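Local coordinates for conserved exported protein (Bacteroides fragilis, PDB 3CLW) that is probably a secreted glycoside hydrolase of family 30, expected to cleave O-glycosidic bonds, though its substrate is unknown, at residues A[276-281]-A[311-316]; A[291-296]-A[346-351]. All blocks are in the same frame, centred on the assembly; numbering follows the deposited sequence.

How the contacts relate
Both contacts lie in the TIM-barrel region of the chain, with centres about 14 Å apart. Their segments alternate along the sequence: 276-281, 291-296, 311-316, 346-351. Contact 1 joins the loops that follow the neighbouring parallel strands 270-276 and 307-310. Contact 2 brings together the helices that follow those loops, 285-300 and the last part of 328-347 with the turn after it. The two contacts therefore tie the same pair of consecutive strand-loop-helix units at two levels. Arg-292 joins them directly: it makes a salt bridge to Asp-278 and probably a hydrogen bond to the carbonyl of Ser-281. The loops of a probable active site are thus linked to the helical layer outside the barrel.

Contact 1: residues A[276-281]-A[311-316]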
loop_
_atom_site.group_PDB
_atom_site.type_symbol
_atom_site.label_atom_id
_atom_site.label_comp_id
_atom_site.label_asym_id
_atom_site.label_seq_id
_atom_site.Cartn_x
_atom_site.Cartn_y
_atom_site.Cartn_z
ATOM N N ALA A 276 -0.950 -8.559 3.069
ATOM C CA ALA A 276 0.327 -8.642 3.772
ATOM C C ALA A 276 1.285 -7.567 3.269
ATOM O O ALA A 276 1.109 -7.023 2.176
ATOM C CB ALA A 276 0.958 -10.036 3.619
ATOM N N HIS A 277 2.300 -7.287 4.082
ATOM C CA HIS A 277 3.309 -6.266 3.790
ATOM C C HIS A 277 4.549 -6.868 3.166
ATOM O O HIS A 277 4.879 -8.032 3.422
ATOM C CB HIS A 277 3.641 -5.508 5.079
ATOM C CG HIS A 277 2.433 -4.910 5.734
ATOM N ND1 HIS A 277 2.461 -4.330 6.982
ATOM C CD2 HIS A 277 1.145 -4.852 5.324
ATOM C CE1 HIS A 277 1.249 -3.914 7.303
ATOM N NE2 HIS A 277 0.440 -4.187 6.299
ATOM N N ASP A 278 5.208 -6.076 2.330
ATOM C CA ASP A 278 6.424 -6.465 1.593
ATOM C C ASP A 278 7.700 -6.507 2.434
ATOM O O ASP A 278 8.736 -6.973 1.962
ATOM C CB ASP A 278 6.658 -5.477 0.465
ATOM C CG ASP A 278 5.668 -5.632 -0.646
ATOM O OD1 ASP A 278 5.667 -6.695 -1.308
ATOM O OD2 ASP A 278 4.904 -4.674 -0.874
ATOM N N TYR A 279 7.643 -5.981 3.647
ATOM C CA TYR A 279 8.827 -5.889 4.493
ATOM C C TYR A 279 9.624 -7.203 4.604
ATOM O O TYR A 279 9.035 -8.269 4.657
ATOM C CB TYR A 279 8.428 -5.409 5.887
ATOM C CG TYR A 279 7.794 -4.027 5.904
ATOM C CD1 TYR A 279 8.563 -2.880 5.615
ATOM C CD2 TYR A 279 6.451 -3.858 6.225
ATOM C CE1 TYR A 279 8.006 -1.605 5.634
ATOM C CE2 TYR A 279 5.874 -2.580 6.250
ATOM C CZ TYR A 279 6.672 -1.451 5.953
ATOM O OH TYR A 279 6.152 -0.183 5.984
ATOM N N TRP A 280 10.957 -7.089 4.624
ATOM C CA TRP A 280 11.912 -8.202 4.845
ATOM C C TRP A 280 11.908 -9.322 3.820
ATOM O O TRP A 280 12.475 -10.382 4.051
ATOM C CB TRP A 280 11.809 -8.765 6.270
ATOM C CG TRP A 280 11.552 -7.711 7.257
ATOM C CD1 TRP A 280 10.426 -7.563 8.006
ATOM C CD2 TRP A 280 12.411 -6.604 7.576
ATOM N NE1 TRP A 280 10.523 -6.429 8.788
ATOM C CE2 TRP A 280 11.728 -5.816 8.542
ATOM C CE3 TRP A 280 13.693 -6.199 7.145
ATOM C CZ2 TRP A 280 12.289 -4.643 9.103
ATOM C CZ3 TRP A 280 14.255 -5.010 7.681
ATOM C CH2 TRP A 280 13.547 -4.251 8.658
ATOM N N SER A 281 11.289 -9.100 2.678
ATOM C CA SER A 281 11.203 -10.148 1.685
ATOM C C SER A 281 11.535 -9.607 0.296
ATOM O O SER A 281 11.313 -10.283 -0.706
ATOM C CB SER A 281 9.815 -10.828 1.713
ATOM O OG SER A 281 8.751 -9.943 1.330
ATOM N N SER A 311 -0.057 -4.504 1.105
ATOM C CA SER A 311 -0.804 -3.406 1.725
ATOM C C SER A 311 0.029 -2.428 2.555
ATOM O O SER A 311 -0.522 -1.510 3.169
ATOM C CB SER A 311 -1.945 -3.957 2.575
ATOM O OG SER A 311 -1.410 -4.857 3.554
ATOM N N GLU A 312 1.342 -2.626 2.592
ATOM C CA GLU A 312 2.249 -1.669 3.240
ATOM C C GLU A 312 3.673 -1.960 2.882
ATOM O O GLU A 312 4.106 -3.089 2.941
ATOM C CB GLU A 312 2.107 -1.670 4.762
ATOM C CG GLU A 312 2.700 -0.414 5.424
ATOM C CD GLU A 312 2.849 -0.529 6.920
ATOM O OE1 GLU A 312 1.849 -0.708 7.645
ATOM O OE2 GLU A 312 3.992 -0.419 7.389
ATOM N N TYR A 313 4.403 -0.918 2.496
ATOM C CA TYR A 313 5.851 -0.979 2.358
ATOM C C TYR A 313 6.491 0.406 2.469
ATOM O O TYR A 313 5.898 1.406 2.072
ATOM C CB TYR A 313 6.264 -1.594 1.014
ATOM C CG TYR A 313 7.768 -1.717 0.893
ATOM C CD1 TYR A 313 8.483 -2.631 1.705
ATOM C CD2 TYR A 313 8.497 -0.869 0.031
ATOM C CE1 TYR A 313 9.857 -2.728 1.625
ATOM C CE2 TYR A 313 9.866 -0.955 -0.063
ATOM C CZ TYR A 313 10.548 -1.877 0.730
ATOM O OH TYR A 313 11.922 -1.956 0.629
ATOM N N CYS A 314 7.712 0.441 2.996
ATOM C CA CYS A 314 8.644 1.575 2.816
ATOM C C CYS A 314 10.069 1.026 2.957
ATOM O O CYS A 314 10.250 -0.091 3.470
ATOM C CB CYS A 314 8.376 2.696 3.819
ATOM S SG CYS A 314 8.682 2.265 5.521
ATOM N N ILE A 315 11.073 1.781 2.495
ATOM C CA ILE A 315 12.476 1.382 2.646
ATOM C C ILE A 315 12.825 1.357 4.116
ATOM O O ILE A 315 12.831 2.388 4.795
ATOM C CB ILE A 315 13.469 2.327 1.933
ATOM C CG1 ILE A 315 13.100 2.533 0.469
ATOM C CG2 ILE A 315 14.904 1.798 2.086
ATOM C CD1 ILE A 315 13.189 1.309 -0.418
ATOM N N LEU A 316 13.112 0.160 4.601
ATOM C CA LEU A 316 13.365 -0.083 6.010
ATOM C C LEU A 316 14.616 -0.921 6.131
ATOM O O LEU A 316 15.402 -0.721 7.049
ATOM C CB LEU A 316 12.193 -0.846 6.610
ATOM C CG LEU A 316 11.760 -0.540 8.025
ATOM C CD1 LEU A 316 11.518 0.957 8.199
ATOM C CD2 LEU A 316 10.498 -1.343 8.317
#
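Glu-312 has CG anti to its backbone N (chi1 -162°), and its chain runs on extended past the His-277 ring toward Tyr-279. Tyr-279 CG lies beside its own backbone N (chi1 -61°), and the ring beyond it extends to Glu-312. The phenol and carboxylate meet in a bond of 2.6 Å from Tyr-279 OH to Glu-312 OE2. It uses the anti lone pair, and ring and carboxylate planes are 82° apart. Glu-312 CB lies over the centre of one face of the His-277 imidazole. Ser-311 OG sits at that ring's edge, 3.1 Å from His-277 CD2. Two backbone bonds join the loops: Ser-311 N to Ala-276 O, 3.0 Å, and Asp-278 N to Glu-312 O, 3.2 Å. Leu-316 CD2 packs 3.7 Å from Tyr-279 CD1, and Cys-314 SG lies at the phenol edge. Outside the two loops, His-277 ND1 hydrogen-bonds to Glu-186 and NE2 to Glu-231, which Ser-311 OG also bonds. In clan GH-A barrels the nucleophile follows the seventh strand and the acid/base the fourth. Glu-312 and Glu-186 occupy such positions, consistent with a retaining glycosidase site. The tyrosine bond would help fix the direction of the carboxylate.

Contact 2: residues A[291-296]-A[346-351]; sequences IRNRIH and LTLANA
Arg-292 and Ala-349 bring the backbones close, their CA atoms 4.7 Å apart, where helix 285-300 meets the turn that follows helix 328-347. The carbonyls of Arg-292 and Leu-348 approach as two acceptors and do not bond. Instead Ala-349 CA makes a bent CA-H...O contact with Arg-292 O, 3.4 Å apart. Ala-349 CB fits beside the root of the arginine, 4.0 Å from Arg-292 CB. Ile-295 CD1 reaches the same methyl more loosely, and Phe-308 of strand 307-310 touches both Ile-295 and Ala-349. In the TIM barrel these helices follow the sixth and seventh strands, so the contact joins two neighbours of the outer helical layer. Asn-350 leaves the helical conformation with a positive phi of 50°. With CG anti to the backbone N (chi1 -175°), the His-296 ring lies against Asn-350. Amide and imidazole stack, the planes only 3° apart. Asn-350 ND2 lies over the ring centre, and Asn-350 CG is 3.8 Å from His-296 CE1. His-296 CB touches Leu-348 O at 3.2 Å. Asn-293 OD1 rests against Leu-348 CB and CD2, both at 3.7 Å, while Asn-293 ND2 bonds to Asp-420. The extended Arg-292 chain leads its guanidinium away from the turn, where NE pairs with Asp-345.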
loop_
_atom_site.group_PDB
_atom_site.type_symbol
_atom_site.label_atom_id
_atom_site.label_comp_id
_atom_site.label_asym_id
_atom_site.label_seq_id
_atom_site.Cartn_x
_atom_site.Cartn_y
_atom_site.Cartn_z
ATOM N N ILE A 291 9.076 -16.433 -2.349
ATOM C CA ILE A 291 7.980 -16.195 -1.413
ATOM C C ILE A 291 6.705 -15.713 -2.122
ATOM O O ILE A 291 5.608 -16.155 -1.776
ATOM C CB ILE A 291 8.366 -15.266 -0.246
ATOM C CG1 ILE A 291 7.298 -15.350 0.867
ATOM C CG2 ILE A 291 8.544 -13.824 -0.719
ATOM C CD1 ILE A 291 7.792 -15.007 2.225
ATOM N N ARG A 292 6.857 -14.861 -3.133
ATOM C CA ARG A 292 5.707 -14.337 -3.864
ATOM C C ARG A 292 5.042 -15.378 -4.769
ATOM O O ARG A 292 3.808 -15.384 -4.938
ATOM C CB ARG A 292 6.103 -13.073 -4.643
ATOM C CG ARG A 292 6.077 -11.803 -3.788
ATOM C CD ARG A 292 7.073 -10.743 -4.237
ATOM N NE ARG A 292 7.145 -9.712 -3.206
ATOM C CZ ARG A 292 7.990 -9.719 -2.178
ATOM N NH1 ARG A 292 8.906 -10.675 -2.068
ATOM N NH2 ARG A 292 7.937 -8.755 -1.262
ATOM N N ASN A 293 5.854 -16.236 -5.381
ATOM C CA ASN A 293 5.326 -17.415 -6.098
ATOM C C ASN A 293 4.568 -18.337 -5.159
ATOM O O ASN A 293 3.518 -18.842 -5.499
ATOM C CB ASN A 293 6.446 -18.194 -6.786
ATOM C CG ASN A 293 6.762 -17.656 -8.176
ATOM O OD1 ASN A 293 5.873 -17.161 -8.876
ATOM N ND2 ASN A 293 8.026 -17.777 -8.591
ATOM N N ARG A 294 5.089 -18.515 -3.957
ATOM C CA ARG A 294 4.418 -19.355 -2.980
ATOM C C ARG A 294 3.023 -18.833 -2.614
ATOM O O ARG A 294 2.072 -19.623 -2.477
ATOM C CB ARG A 294 5.272 -19.517 -1.730
ATOM C CG ARG A 294 4.892 -20.783 -0.975
ATOM C CD ARG A 294 5.670 -20.919 0.279
ATOM N NE ARG A 294 5.084 -21.936 1.140
ATOM C CZ ARG A 294 5.507 -22.221 2.360
ATOM N NH1 ARG A 294 6.540 -21.580 2.874
ATOM N NH2 ARG A 294 4.895 -23.174 3.059
ATOM N N ILE A 295 2.903 -17.505 -2.494
ATOM C CA ILE A 295 1.637 -16.868 -2.160
ATOM C C ILE A 295 0.584 -17.268 -3.175
ATOM O O ILE A 295 -0.482 -17.764 -2.807
ATOM C CB ILE A 295 1.739 -15.303 -2.102
ATOM C CG1 ILE A 295 2.692 -14.855 -0.968
ATOM C CG2 ILE A 295 0.351 -14.691 -1.968
ATOM C CD1 ILE A 295 2.873 -13.335 -0.881
ATOM N N HIS A 296 0.890 -17.036 -4.449
ATOM C CA HIS A 296 -0.031 -17.359 -5.517
ATOM C C HIS A 296 -0.356 -18.869 -5.618
ATOM O O HIS A 296 -1.506 -19.243 -5.830
ATOM C CB HIS A 296 0.502 -16.850 -6.845
ATOM C CG HIS A 296 -0.446 -17.052 -7.975
ATOM N ND1 HIS A 296 -1.751 -16.615 -7.929
ATOM C CD2 HIS A 296 -0.296 -17.680 -9.167
ATOM C CE1 HIS A 296 -2.361 -16.943 -9.056
ATOM N NE2 HIS A 296 -1.503 -17.601 -9.818
ATOM N N LEU A 346 2.771 -7.888 -8.553
ATOM C CA LEU A 346 1.751 -7.943 -9.604
ATOM C C LEU A 346 1.824 -9.209 -10.462
ATOM O O LEU A 346 0.815 -9.743 -10.853
ATOM C CB LEU A 346 1.867 -6.713 -10.513
ATOM C CG LEU A 346 1.530 -5.344 -9.925
ATOM C CD1 LEU A 346 1.852 -4.236 -10.924
ATOM C CD2 LEU A 346 0.066 -5.278 -9.450
ATOM N N THR A 347 3.035 -9.669 -10.759
ATOM C CA THR A 347 3.208 -10.756 -11.715
ATOM C C THR A 347 3.443 -12.123 -11.075
ATOM O O THR A 347 3.139 -13.114 -11.683
ATOM C CB THR A 347 4.357 -10.469 -12.713
ATOM O OG1 THR A 347 5.577 -10.342 -11.979
ATOM C CG2 THR A 347 4.103 -9.196 -13.499
ATOM N N LEU A 348 4.014 -12.170 -9.879
ATOM C CA LEU A 348 4.260 -13.430 -9.207
ATOM C C LEU A 348 3.193 -13.724 -8.149
ATOM O O LEU A 348 2.634 -14.807 -8.133
ATOM C CB LEU A 348 5.667 -13.490 -8.607
ATOM C CG LEU A 348 6.840 -13.330 -9.571
ATOM C CD1 LEU A 348 8.124 -13.780 -8.908
ATOM C CD2 LEU A 348 6.614 -14.078 -10.867
ATOM N N ALA A 349 2.896 -12.740 -7.297
ATOM C CA ALA A 349 1.888 -12.895 -6.257
ATOM C C ALA A 349 0.497 -12.557 -6.788
ATOM O O ALA A 349 -0.488 -12.732 -6.070
ATOM C CB ALA A 349 2.238 -12.073 -5.028
ATOM N N ASN A 350 0.432 -12.116 -8.048
ATOM C CA ASN A 350 -0.806 -11.690 -8.705
ATOM C C ASN A 350 -1.616 -10.693 -7.879
ATOM O O ASN A 350 -2.852 -10.800 -7.786
ATOM C CB ASN A 350 -1.668 -12.907 -9.095
ATOM C CG ASN A 350 -1.183 -13.596 -10.373
ATOM O OD1 ASN A 350 -1.941 -13.785 -11.315
ATOM N ND2 ASN A 350 0.073 -13.971 -10.398
ATOM N N ALA A 351 -0.925 -9.727 -7.260
ATOM C CA ALA A 351 -1.579 -8.836 -6.315
ATOM C C ALA A 351 -2.601 -7.999 -7.037
ATOM O O ALA A 351 -2.323 -7.519 -8.130
ATOM C CB ALA A 351 -0.556 -7.948 -5.634
#